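Local coordinates for D-isomer specific 2-hydroxyacid dehydrogenase family protein (Desulfovibrio vulgaris, PDB 5TX7) that probably catalyses the NAD-dependent interconversion of D-2-hydroxy acids and 2-oxo acids, with its particular substrate not assigned, at residues V92-G97 against N316-A321; A109-L114 against G230-N235; A119-R124 against W136-S141; V154-T159 against A176-S181. All blocks are in the same frame, centred on the assembly; numbering follows the deposited sequence.

Contact 1. Residues V92-G97 against N316-A321; sequences VSNVPG and NVVNAA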
loop_
_atom_site.group_PDB
_atom_site.type_symbol
_atom_site.label_atom_id
_atom_site.label_comp_id
_atom_site.label_asym_id
_atom_site.label_seq_id
_atom_site.Cartn_x
_atom_site.Cartn_y
_atom_site.Cartn_z
ATOM N N VAL A 92 -29.255 -2.180 23.413
ATOM C CA VAL A 92 -27.924 -2.572 22.958
ATOM C C VAL A 92 -27.554 -1.640 21.821
ATOM O O VAL A 92 -28.292 -1.541 20.831
ATOM C CB VAL A 92 -27.857 -4.035 22.470
ATOM C CG1 VAL A 92 -26.444 -4.402 22.067
ATOM C CG2 VAL A 92 -28.322 -4.977 23.564
ATOM N N SER A 93 -26.418 -0.967 21.963
ATOM C CA SER A 93 -25.907 -0.112 20.901
ATOM C C SER A 93 -24.642 -0.696 20.260
ATOM O O SER A 93 -23.864 -1.397 20.931
ATOM C CB SER A 93 -25.621 1.284 21.451
ATOM O OG SER A 93 -26.819 1.945 21.813
ATOM N N ASN A 94 -24.445 -0.393 18.971
ATOM C CA ASN A 94 -23.173 -0.691 18.286
ATOM C C ASN A 94 -22.523 0.594 17.786
ATOM O O ASN A 94 -22.984 1.681 18.124
ATOM C CB ASN A 94 -23.390 -1.721 17.160
ATOM C CG ASN A 94 -24.136 -1.160 15.967
ATOM O OD1 ASN A 94 -24.705 -0.053 16.005
ATOM N ND2 ASN A 94 -24.151 -1.935 14.895
ATOM N N VAL A 95 -21.447 0.464 17.009
ATOM C CA VAL A 95 -20.787 1.595 16.378
ATOM C C VAL A 95 -20.582 1.307 14.888
ATOM O O VAL A 95 -19.640 0.593 14.521
ATOM C CB VAL A 95 -19.412 1.864 17.011
ATOM C CG1 VAL A 95 -18.797 3.129 16.416
ATOM C CG2 VAL A 95 -19.516 1.956 18.535
ATOM N N PRO A 96 -21.454 1.843 14.019
ATOM C CA PRO A 96 -21.188 1.739 12.576
ATOM C C PRO A 96 -20.208 2.808 12.088
ATOM O O PRO A 96 -20.069 3.853 12.724
ATOM C CB PRO A 96 -22.571 1.934 11.948
ATOM C CG PRO A 96 -23.311 2.783 12.927
ATOM C CD PRO A 96 -22.727 2.526 14.304
ATOM N N GLY A 97 -19.508 2.521 10.993
ATOM C CA GLY A 97 -18.686 3.518 10.299
ATOM C C GLY A 97 -17.306 3.870 10.842
ATOM O O GLY A 97 -16.564 4.593 10.179
ATOM N N ASN A 316 -27.848 4.624 18.126
ATOM C CA ASN A 316 -27.338 3.393 17.472
ATOM C C ASN A 316 -27.921 2.109 18.072
ATOM O O ASN A 316 -27.244 1.102 18.174
ATOM C CB ASN A 316 -25.806 3.342 17.505
ATOM C CG ASN A 316 -25.155 4.433 16.680
ATOM O OD1 ASN A 316 -25.619 4.760 15.589
ATOM N ND2 ASN A 316 -24.047 4.976 17.179
ATOM N N VAL A 317 -29.194 2.145 18.440
ATOM C CA VAL A 317 -29.817 1.014 19.104
ATOM C C VAL A 317 -30.090 -0.058 18.043
ATOM O O VAL A 317 -30.744 0.228 17.026
ATOM C CB VAL A 317 -31.099 1.445 19.842
ATOM C CG1 VAL A 317 -31.773 0.267 20.521
ATOM C CG2 VAL A 317 -30.767 2.482 20.892
ATOM N N VAL A 318 -29.583 -1.271 18.271
ATOM C CA VAL A 318 -29.779 -2.389 17.324
ATOM C C VAL A 318 -30.917 -3.359 17.701
ATOM O O VAL A 318 -31.188 -4.300 16.946
ATOM C CB VAL A 318 -28.466 -3.188 17.047
ATOM C CG1 VAL A 318 -27.380 -2.260 16.534
ATOM C CG2 VAL A 318 -27.961 -3.945 18.277
ATOM N N ASN A 319 -31.590 -3.118 18.836
ATOM C CA ASN A 319 -32.697 -3.961 19.280
ATOM C C ASN A 319 -33.961 -3.169 19.657
ATOM O O ASN A 319 -34.689 -3.536 20.585
ATOM C CB ASN A 319 -32.219 -4.856 20.425
ATOM C CG ASN A 319 -31.946 -4.086 21.709
ATOM O OD1 ASN A 319 -31.759 -2.875 21.698
ATOM N ND2 ASN A 319 -31.942 -4.793 22.831
ATOM N N ALA A 320 -34.233 -2.104 18.901
ATOM C CA ALA A 320 -35.382 -1.216 19.164
ATOM C C ALA A 320 -36.727 -1.950 19.052
ATOM O O ALA A 320 -37.653 -1.699 19.831
ATOM C CB ALA A 320 -35.348 -0.021 18.222
ATOM N N ALA A 321 -36.806 -2.869 18.090
ATOM C CA ALA A 321 -37.979 -3.719 17.893
ATOM C C ALA A 321 -38.335 -4.608 19.099
ATOM O O ALA A 321 -39.501 -4.932 19.287
ATOM C CB ALA A 321 -37.780 -4.579 16.652
#
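Two backbone hydrogen bonds flank the pair Ser93 and Val317. On one side Val318 N reaches Val92 O at 2.9 Å, nearly along the C=O axis and almost straight at the hydrogen (170°). On the other, Asn94 N meets Asn316 O at 3.3 Å, in the plane of that carbonyl. The third bond uses a side chain: Val92 N gives its hydrogen to Asn319 OD1, 3.1 Å away, approaching from above the amide plane instead of within it. Asn319 takes the crowded position, CG lying between its backbone N and carbonyl carbon (chi1 70°), and this brings OD1 round to Val92.

Beyond the bonds, the valines and asparagines interleave. Val318 CG1 sits against the amide group of Asn94, 3.5 Å from CG, while Val318 CG2 meets Val92 CG1 obliquely at 4.1 Å. The CB of Asn316 rests near Asn94 O, 3.3 Å off, and its OD1 lies beside the Pro96 ring.

A second shell fixes the amides. Asn319 ND2 bonds to Val82 O and Ile90 O, Asn94 ND2 to Thr75 O, and Asn305 of helix 292-310 holds both Asn316 ND2 and Asn94 O. Ser93 pairs through its backbone with strand 69-72, and the tail after helix 292-310 meets the outer edge of the five-stranded sheet at a single bridge. By offering backbone and Asn319 partners, it satisfies groups of edge strand 92-93 that would otherwise probably look to solvent.

Contact 2. Residues A109-L114 against G230-N235; sequences ALLLEL and GSYLIN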
loop_
_atom_site.group_PDB
_atom_site.type_symbol
_atom_site.label_atom_id
_atom_site.label_comp_id
_atom_site.label_asym_id
_atom_site.label_seq_id
_atom_site.Cartn_x
_atom_site.Cartn_y
_atom_site.Cartn_z
ATOM N N ALA A 109 -3.322 -2.304 1.066
ATOM C CA ALA A 109 -2.112 -2.855 1.664
ATOM C C ALA A 109 -1.927 -4.322 1.228
ATOM O O ALA A 109 -0.832 -4.724 0.846
ATOM C CB ALA A 109 -2.157 -2.752 3.172
ATOM N N LEU A 110 -2.997 -5.106 1.244
ATOM C CA LEU A 110 -2.917 -6.508 0.767
ATOM C C LEU A 110 -2.606 -6.577 -0.738
ATOM O O LEU A 110 -1.712 -7.305 -1.172
ATOM C CB LEU A 110 -4.218 -7.255 1.051
ATOM C CG LEU A 110 -4.550 -7.467 2.535
ATOM C CD1 LEU A 110 -6.009 -7.839 2.710
ATOM C CD2 LEU A 110 -3.700 -8.546 3.167
ATOM N N LEU A 111 -3.345 -5.790 -1.519
ATOM C CA LEU A 111 -3.224 -5.816 -2.973
ATOM C C LEU A 111 -1.853 -5.362 -3.479
ATOM O O LEU A 111 -1.314 -5.951 -4.412
ATOM C CB LEU A 111 -4.309 -4.955 -3.590
ATOM C CG LEU A 111 -4.345 -4.814 -5.111
ATOM C CD1 LEU A 111 -4.518 -6.199 -5.711
ATOM C CD2 LEU A 111 -5.460 -3.880 -5.511
ATOM N N LEU A 112 -1.306 -4.308 -2.888
ATOM C CA LEU A 112 -0.002 -3.795 -3.291
ATOM C C LEU A 112 1.153 -4.667 -2.847
ATOM O O LEU A 112 2.178 -4.714 -3.538
ATOM C CB LEU A 112 0.211 -2.357 -2.807
ATOM C CG LEU A 112 -0.590 -1.313 -3.574
ATOM C CD1 LEU A 112 -0.504 0.025 -2.852
ATOM C CD2 LEU A 112 -0.085 -1.188 -4.993
ATOM N N GLU A 113 0.997 -5.362 -1.725
ATOM C CA GLU A 113 1.987 -6.357 -1.341
ATOM C C GLU A 113 1.948 -7.519 -2.314
ATOM O O GLU A 113 3.008 -8.056 -2.615
ATOM C CB GLU A 113 1.832 -6.813 0.114
ATOM C CG GLU A 113 2.839 -7.871 0.593
ATOM C CD GLU A 113 4.310 -7.466 0.647
ATOM O OE1 GLU A 113 4.653 -6.249 0.684
ATOM O OE2 GLU A 113 5.144 -8.425 0.681
ATOM N N LEU A 114 0.777 -7.909 -2.805
ATOM C CA LEU A 114 0.729 -8.953 -3.841
ATOM C C LEU A 114 1.370 -8.450 -5.169
ATOM O O LEU A 114 2.024 -9.214 -5.872
ATOM C CB LEU A 114 -0.696 -9.435 -4.086
ATOM C CG LEU A 114 -1.368 -10.195 -2.929
ATOM C CD1 LEU A 114 -2.891 -10.200 -3.010
ATOM C CD2 LEU A 114 -0.868 -11.628 -2.859
ATOM N N GLY A 230 -4.632 -14.711 -13.945
ATOM C CA GLY A 230 -3.826 -13.626 -13.424
ATOM C C GLY A 230 -4.568 -12.622 -12.554
ATOM O O GLY A 230 -4.002 -11.567 -12.209
ATOM N N SER A 231 -5.799 -12.930 -12.154
ATOM C CA SER A 231 -6.603 -11.986 -11.350
ATOM C C SER A 231 -6.325 -12.092 -9.853
ATOM O O SER A 231 -5.659 -13.035 -9.379
ATOM C CB SER A 231 -8.094 -12.190 -11.624
ATOM O OG SER A 231 -8.395 -11.856 -12.986
ATOM N N TYR A 232 -6.799 -11.086 -9.116
ATOM C CA TYR A 232 -6.576 -10.989 -7.670
ATOM C C TYR A 232 -7.902 -10.977 -6.918
ATOM O O TYR A 232 -8.859 -10.348 -7.374
ATOM C CB TYR A 232 -5.775 -9.734 -7.325
ATOM C CG TYR A 232 -4.359 -9.741 -7.846
ATOM C CD1 TYR A 232 -3.334 -10.378 -7.138
ATOM C CD2 TYR A 232 -4.035 -9.143 -9.068
ATOM C CE1 TYR A 232 -2.021 -10.378 -7.604
ATOM C CE2 TYR A 232 -2.734 -9.156 -9.553
ATOM C CZ TYR A 232 -1.727 -9.785 -8.831
ATOM O OH TYR A 232 -0.424 -9.789 -9.322
ATOM N N LEU A 233 -7.947 -11.667 -5.766
ATOM C CA LEU A 233 -9.100 -11.643 -4.843
ATOM C C LEU A 233 -8.701 -11.073 -3.478
ATOM O O LEU A 233 -7.673 -11.450 -2.917
ATOM C CB LEU A 233 -9.628 -13.063 -4.650
ATOM C CG LEU A 233 -10.821 -13.224 -3.702
ATOM C CD1 LEU A 233 -12.051 -12.486 -4.210
ATOM C CD2 LEU A 233 -11.101 -14.690 -3.477
ATOM N N ILE A 234 -9.513 -10.166 -2.944
ATOM C CA ILE A 234 -9.269 -9.566 -1.627
ATOM C C ILE A 234 -10.529 -9.741 -0.811
ATOM O O ILE A 234 -11.631 -9.451 -1.301
ATOM C CB ILE A 234 -8.972 -8.044 -1.707
ATOM C CG1 ILE A 234 -7.846 -7.728 -2.710
ATOM C CG2 ILE A 234 -8.596 -7.503 -0.331
ATOM C CD1 ILE A 234 -6.462 -8.243 -2.319
ATOM N N ASN A 235 -10.377 -10.182 0.433
ATOM C CA ASN A 235 -11.512 -10.363 1.330
ATOM C C ASN A 235 -11.191 -9.853 2.734
ATOM O O ASN A 235 -10.488 -10.519 3.507
ATOM C CB ASN A 235 -11.887 -11.823 1.403
ATOM C CG ASN A 235 -13.134 -12.074 2.237
ATOM O OD1 ASN A 235 -13.997 -11.224 2.352
ATOM N ND2 ASN A 235 -13.242 -13.270 2.793
#
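Helix 100-116 packs on the seven-stranded parallel sheet of the NAD-binding domain, and here one of its faces lies over strand 231-235. The local axes run 9.2 Å apart and close to antiparallel, at 150°. The contacts across the gap are all apolar: Leu110, Leu111 and Leu114 from the helix meet Tyr232 and Ile234 from the strand.

Ile234 touches all three leucines. Its CG1 is anti to the carbonyl carbon and CD1 turns in toward the helix, where it comes 4.0 Å from Leu111 N and 4.1 Å from Leu114 CD1. Its other branch, CG2, anti to the backbone N, meets Leu110 CD1 at 4.0 Å. In this Rossmann-type domain the helix lies on one side of the sheet: Tyr232 and Ile234 point to it, whereas Leu233, between them, points away, to Leu242.

Two residues before Ile234 on the strand, two leucines meet Tyr232 obliquely, Leu111 at CB and CG, Leu114 at CD1 and CE1. Leu111 has CG anti to its backbone N (chi1 179°), which swings CD1 to within 4.1 Å of Tyr232 CB, the two side chains crossing at about a right angle. Leu114 slides past the tyrosine in the opposite direction with its CB 3.9 Å from Tyr232 CE1. The phenol hydroxyl is bonded to Glu144, while the helix also touches the second subunit, Leu112 packing on Leu112 of that chain.

Contact 3. Residues A119-R124 against W136-S141; sequences ALHDHR and WCFWDS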
loop_
_atom_site.group_PDB
_atom_site.type_symbol
_atom_site.label_atom_id
_atom_site.label_comp_id
_atom_site.label_asym_id
_atom_site.label_seq_id
_atom_site.Cartn_x
_atom_site.Cartn_y
_atom_site.Cartn_z
ATOM N N ALA A 119 7.892 -6.292 1.040
ATOM C CA ALA A 119 8.453 -6.972 2.213
ATOM C C ALA A 119 9.318 -8.173 1.845
ATOM O O ALA A 119 10.311 -8.453 2.526
ATOM C CB ALA A 119 7.340 -7.400 3.161
ATOM N N LEU A 120 8.937 -8.891 0.796
ATOM C CA LEU A 120 9.792 -9.951 0.254
ATOM C C LEU A 120 11.152 -9.384 -0.170
ATOM O O LEU A 120 12.177 -9.850 0.276
ATOM C CB LEU A 120 9.123 -10.669 -0.916
ATOM C CG LEU A 120 9.985 -11.679 -1.680
ATOM C CD1 LEU A 120 10.465 -12.789 -0.758
ATOM C CD2 LEU A 120 9.219 -12.271 -2.856
ATOM N N HIS A 121 11.154 -8.356 -1.000
ATOM C CA HIS A 121 12.413 -7.768 -1.473
ATOM C C HIS A 121 13.270 -7.152 -0.366
ATOM O O HIS A 121 14.507 -7.165 -0.454
ATOM C CB HIS A 121 12.157 -6.749 -2.567
ATOM C CG HIS A 121 11.627 -7.362 -3.814
ATOM N ND1 HIS A 121 10.281 -7.441 -4.075
ATOM C CD2 HIS A 121 12.249 -7.959 -4.858
ATOM C CE1 HIS A 121 10.093 -8.041 -5.231
ATOM N NE2 HIS A 121 11.269 -8.365 -5.729
ATOM N N ASP A 122 12.618 -6.618 0.660
ATOM C CA ASP A 122 13.314 -6.187 1.877
ATOM C C ASP A 122 14.031 -7.357 2.565
ATOM O O ASP A 122 15.198 -7.241 2.954
ATOM C CB ASP A 122 12.327 -5.510 2.829
ATOM C CG ASP A 122 12.964 -5.087 4.134
ATOM O OD1 ASP A 122 13.543 -3.985 4.180
ATOM O OD2 ASP A 122 12.847 -5.832 5.121
ATOM N N HIS A 123 13.333 -8.483 2.676
ATOM C CA HIS A 123 13.900 -9.703 3.241
ATOM C C HIS A 123 15.094 -10.204 2.428
ATOM O O HIS A 123 16.098 -10.633 2.991
ATOM C CB HIS A 123 12.818 -10.785 3.353
ATOM C CG HIS A 123 13.344 -12.135 3.700
ATOM N ND1 HIS A 123 13.429 -12.582 4.999
ATOM C CD2 HIS A 123 13.824 -13.132 2.920
ATOM C CE1 HIS A 123 13.937 -13.802 5.006
ATOM N NE2 HIS A 123 14.192 -14.155 3.758
ATOM N N ARG A 124 14.988 -10.134 1.108
ATOM C CA ARG A 124 16.042 -10.609 0.218
ATOM C C ARG A 124 17.271 -9.716 0.309
ATOM O O ARG A 124 18.384 -10.222 0.362
ATOM C CB ARG A 124 15.529 -10.693 -1.219
ATOM C CG ARG A 124 14.376 -11.690 -1.401
ATOM C CD ARG A 124 14.832 -13.131 -1.391
ATOM N NE ARG A 124 15.824 -13.364 -2.445
ATOM C CZ ARG A 124 17.048 -13.888 -2.288
ATOM N NH1 ARG A 124 17.505 -14.320 -1.103
ATOM N NH2 ARG A 124 17.824 -14.016 -3.362
ATOM N N TRP A 136 22.568 -3.775 -11.062
ATOM C CA TRP A 136 22.286 -2.646 -10.127
ATOM C C TRP A 136 20.951 -2.702 -9.357
ATOM O O TRP A 136 20.817 -2.113 -8.277
ATOM C CB TRP A 136 22.391 -1.293 -10.863
ATOM C CG TRP A 136 21.444 -1.125 -12.027
ATOM C CD1 TRP A 136 21.626 -1.585 -13.300
ATOM C CD2 TRP A 136 20.178 -0.443 -12.029
ATOM N NE1 TRP A 136 20.556 -1.242 -14.091
ATOM C CE2 TRP A 136 19.649 -0.549 -13.337
ATOM C CE3 TRP A 136 19.442 0.249 -11.054
ATOM C CZ2 TRP A 136 18.426 0.016 -13.704
ATOM C CZ3 TRP A 136 18.210 0.811 -11.415
ATOM C CH2 TRP A 136 17.719 0.692 -12.736
ATOM N N CYS A 137 19.963 -3.373 -9.936
ATOM C CA CYS A 137 18.706 -3.658 -9.254
ATOM C C CYS A 137 18.311 -5.100 -9.541
ATOM O O CYS A 137 18.968 -5.788 -10.324
ATOM C CB CYS A 137 17.626 -2.722 -9.773
ATOM S SG CYS A 137 17.287 -2.919 -11.534
ATOM N N PHE A 138 17.242 -5.558 -8.897
ATOM C CA PHE A 138 16.683 -6.888 -9.163
ATOM C C PHE A 138 15.240 -6.977 -8.656
ATOM O O PHE A 138 14.778 -6.108 -7.919
ATOM C CB PHE A 138 17.540 -7.998 -8.518
ATOM C CG PHE A 138 17.360 -8.116 -7.029
ATOM C CD1 PHE A 138 18.067 -7.289 -6.154
ATOM C CD2 PHE A 138 16.449 -9.025 -6.498
ATOM C CE1 PHE A 138 17.873 -7.374 -4.788
ATOM C CE2 PHE A 138 16.243 -9.100 -5.135
ATOM C CZ PHE A 138 16.960 -8.279 -4.276
ATOM N N TRP A 139 14.551 -8.046 -9.050
ATOM C CA TRP A 139 13.243 -8.384 -8.496
ATOM C C TRP A 139 13.011 -9.886 -8.652
ATOM O O TRP A 139 13.242 -10.444 -9.715
ATOM C CB TRP A 139 12.095 -7.534 -9.103
ATOM C CG TRP A 139 11.970 -7.544 -10.609
ATOM C CD1 TRP A 139 11.256 -8.430 -11.378
ATOM C CD2 TRP A 139 12.548 -6.605 -11.521
ATOM N NE1 TRP A 139 11.373 -8.104 -12.715
ATOM C CE2 TRP A 139 12.165 -6.993 -12.828
ATOM C CE3 TRP A 139 13.364 -5.475 -11.362
ATOM C CZ2 TRP A 139 12.570 -6.290 -13.965
ATOM C CZ3 TRP A 139 13.776 -4.785 -12.486
ATOM C CH2 TRP A 139 13.370 -5.190 -13.774
ATOM N N ASP A 140 12.651 -10.532 -7.547
ATOM C CA ASP A 140 12.200 -11.931 -7.517
ATOM C C ASP A 140 10.720 -12.106 -7.867
ATOM O O ASP A 140 10.238 -13.223 -8.001
ATOM C CB ASP A 140 12.476 -12.548 -6.131
ATOM C CG ASP A 140 13.972 -12.575 -5.763
ATOM O OD1 ASP A 140 14.846 -12.268 -6.624
ATOM O OD2 ASP A 140 14.257 -12.917 -4.595
ATOM N N SER A 141 10.004 -11.004 -8.032
ATOM C CA SER A 141 8.579 -11.049 -8.309
ATOM C C SER A 141 8.307 -9.907 -9.250
ATOM O O SER A 141 8.665 -8.771 -8.926
ATOM C CB SER A 141 7.807 -10.854 -7.002
ATOM O OG SER A 141 6.486 -11.315 -7.114
#
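His121 makes the close-fitting half of this contact. Its CG lies anti to the carbonyl carbon (chi1 -67°), and the ring reaches over to the backbone of Trp139, Asp140 and Ser141, all of which meet it at its edge. NE2 takes a weak hydrogen bond from Asp140 N at 3.1 Å, bent to 132° at the hydrogen, and lies 3.4 Å from Trp139 CA. ND1 is bonded to Arg117 O, so both nitrogens have partners, the one at NE2 weak, consistent with a proton on ND1. The Phe138 ring leans in beside it, offering its edge to Arg124 CB, with CZ 4.1 Å away.

The looser half lies towards solvent. Arg124, bent at chi2 and chi3, sends NE to Asp140 OD2 in a salt bridge of 2.7 Å; the oxygen lies near the guanidinium plane, and the carboxylate is nearly coplanar with it, 26° apart. Asp140 itself is exposed, so water would probably screen this pair.

Nearby residues of both segments touch the second subunit: Asp122 bonds to its Ile283 N, and Trp136 meets its Trp289. Helix 118-126 and the returning loop form a projecting arm, consistent with the dimerisation arms of related D-2-hydroxyacid dehydrogenases.

Contact 4. Residues V154-T159 against A176-S181; sequences VGFGNT and AYAPRS
Tyr177 O is the best-held polar atom here, gripped across the contact by one bond, from Gly155 N at 2.9 Å. The N-H comes in the plane of the carbonyl, at 149° at the hydrogen. Together with the backbone bond between Tyr177 and Ile153, it brackets Val154, which pairs in parallel register with Tyr177. On the far side, Val154 is bonded through its backbone to Ser206 and His208, so it lies on an interior strand, with neighbours on both sides.

The side chains of Val154 and Tyr177 share a face, where Val154 CG1 comes 4.3 Å from Tyr177 CD2; Leu195 and Leu198 of helix 195-201 pack there too. The opposite face carries Ala176, whose methyl lies over the centre of the Phe156 ring. That CH-pi contact puts CB 3.8 Å from the ring centroid, only 12° off the normal. Phe156 CB also touches Ala178 CB at 3.7 Å, and the Phe190 ring meets that of Phe156.

Beyond Phe156, the chain turns into helix 158-169, with Gly157 at the N-cap. Gly155 has a positive phi, and with its backbone angles a side chain would run into the carbonyl before it. This strand-turn-helix, with Gly155, Gly157 and Gly160, fits the Gly-x-Gly-x-x-Gly signature of NAD-binding Rossmann folds. One backbone bond and apolar contact round Phe156 therefore tie the turn to the end of the next strand, and the start of the helix would be placed, as in relatives, to face the dinucleotide's phosphates.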
loop_
_atom_site.group_PDB
_atom_site.type_symbol
_atom_site.label_atom_id
_atom_site.label_comp_id
_atom_site.label_asym_id
_atom_site.label_seq_id
_atom_site.Cartn_x
_atom_site.Cartn_y
_atom_site.Cartn_z
ATOM N N VAL A 154 -17.735 -5.927 -4.701
ATOM C CA VAL A 154 -18.929 -6.681 -4.336
ATOM C C VAL A 154 -19.486 -6.084 -3.057
ATOM O O VAL A 154 -18.990 -6.353 -1.973
ATOM C CB VAL A 154 -18.592 -8.190 -4.143
ATOM C CG1 VAL A 154 -19.825 -8.995 -3.761
ATOM C CG2 VAL A 154 -17.980 -8.762 -5.416
ATOM N N GLY A 155 -20.521 -5.259 -3.195
ATOM C CA GLY A 155 -21.133 -4.543 -2.053
ATOM C C GLY A 155 -20.636 -3.108 -2.069
ATOM O O GLY A 155 -19.433 -2.885 -2.111
ATOM N N PHE A 156 -21.552 -2.137 -2.074
ATOM C CA PHE A 156 -21.190 -0.734 -2.325
ATOM C C PHE A 156 -21.758 0.187 -1.249
ATOM O O PHE A 156 -22.318 1.254 -1.535
ATOM C CB PHE A 156 -21.633 -0.326 -3.744
ATOM C CG PHE A 156 -20.756 0.718 -4.403
ATOM C CD1 PHE A 156 -19.356 0.607 -4.388
ATOM C CD2 PHE A 156 -21.329 1.791 -5.097
ATOM C CE1 PHE A 156 -18.568 1.561 -5.011
ATOM C CE2 PHE A 156 -20.544 2.726 -5.731
ATOM C CZ PHE A 156 -19.157 2.622 -5.684
ATOM N N GLY A 157 -21.579 -0.227 0.005
ATOM C CA GLY A 157 -21.743 0.654 1.162
ATOM C C GLY A 157 -20.533 1.568 1.289
ATOM O O GLY A 157 -19.768 1.735 0.339
ATOM N N ASN A 158 -20.328 2.118 2.479
ATOM C CA ASN A 158 -19.269 3.116 2.710
ATOM C C ASN A 158 -17.853 2.610 2.382
ATOM O O ASN A 158 -17.080 3.333 1.754
ATOM C CB ASN A 158 -19.278 3.593 4.166
ATOM C CG ASN A 158 -20.557 4.342 4.547
ATOM O OD1 ASN A 158 -21.148 4.080 5.585
ATOM N ND2 ASN A 158 -20.975 5.269 3.717
ATOM N N THR A 159 -17.534 1.386 2.802
ATOM C CA THR A 159 -16.187 0.846 2.631
ATOM C C THR A 159 -15.910 0.593 1.144
ATOM O O THR A 159 -14.925 1.079 0.593
ATOM C CB THR A 159 -16.005 -0.442 3.450
ATOM O OG1 THR A 159 -16.245 -0.168 4.819
ATOM C CG2 THR A 159 -14.614 -0.960 3.352
ATOM N N ALA A 176 -19.103 -1.987 -9.772
ATOM C CA ALA A 176 -19.666 -2.321 -8.475
ATOM C C ALA A 176 -20.916 -3.163 -8.614
ATOM O O ALA A 176 -21.768 -2.853 -9.440
ATOM C CB ALA A 176 -19.991 -1.045 -7.728
ATOM N N TYR A 177 -21.004 -4.237 -7.824
ATOM C CA TYR A 177 -22.255 -4.956 -7.610
ATOM C C TYR A 177 -22.882 -4.292 -6.407
ATOM O O TYR A 177 -22.397 -4.432 -5.288
ATOM C CB TYR A 177 -22.047 -6.460 -7.370
ATOM C CG TYR A 177 -23.332 -7.187 -7.007
ATOM C CD1 TYR A 177 -24.389 -7.237 -7.907
ATOM C CD2 TYR A 177 -23.504 -7.799 -5.748
ATOM C CE1 TYR A 177 -25.589 -7.873 -7.592
ATOM C CE2 TYR A 177 -24.703 -8.435 -5.414
ATOM C CZ TYR A 177 -25.746 -8.472 -6.345
ATOM O OH TYR A 177 -26.950 -9.093 -6.042
ATOM N N ALA A 178 -23.961 -3.559 -6.652
ATOM C CA ALA A 178 -24.537 -2.630 -5.683
ATOM C C ALA A 178 -26.020 -2.916 -5.529
ATOM O O ALA A 178 -26.859 -2.157 -6.022
ATOM C CB ALA A 178 -24.297 -1.195 -6.130
ATOM N N PRO A 179 -26.355 -4.022 -4.837
ATOM C CA PRO A 179 -27.757 -4.443 -4.712
ATOM C C PRO A 179 -28.610 -3.550 -3.790
ATOM O O PRO A 179 -29.763 -3.271 -4.115
ATOM C CB PRO A 179 -27.641 -5.869 -4.164
ATOM C CG PRO A 179 -26.346 -5.886 -3.414
ATOM C CD PRO A 179 -25.434 -4.943 -4.138
ATOM N N ARG A 180 -28.034 -3.107 -2.668
ATOM C CA ARG A 180 -28.728 -2.268 -1.685
ATOM C C ARG A 180 -28.883 -0.791 -2.097
ATOM O O ARG A 180 -29.664 -0.073 -1.483
ATOM C CB ARG A 180 -28.017 -2.344 -0.323
ATOM N N SER A 181 -28.151 -0.337 -3.122
ATOM C CA SER A 181 -28.109 1.084 -3.498
ATOM C C SER A 181 -27.699 1.348 -4.960
ATOM O O SER A 181 -26.686 0.830 -5.438
ATOM C CB SER A 181 -27.135 1.820 -2.566
ATOM O OG SER A 181 -25.791 1.339 -2.725
#

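Contact 2 is fully buried, contacts 1 and 4 partly so, and contact 3 lies on the surface, its centre about 30 Å from the centre of the chain. Contacts 2 and 4 serve the same seven-stranded sheet, the first covering a strand with a helix, the second joining two strands of a beta-alpha-beta unit; contact 1 belongs to the smaller, five-stranded sheet. Contacts 2 and 3 touch, Glu113 OE1 lying 3.3 Å from Ala119 N in a probable hydrogen bond, and both reach the second subunit. The chemistry follows position: leucine, isoleucine and tyrosine in the core, backbone bonds at sheet edges and turns, a salt bridge and a histidine weakly bonded to loop backbone on the projecting arm.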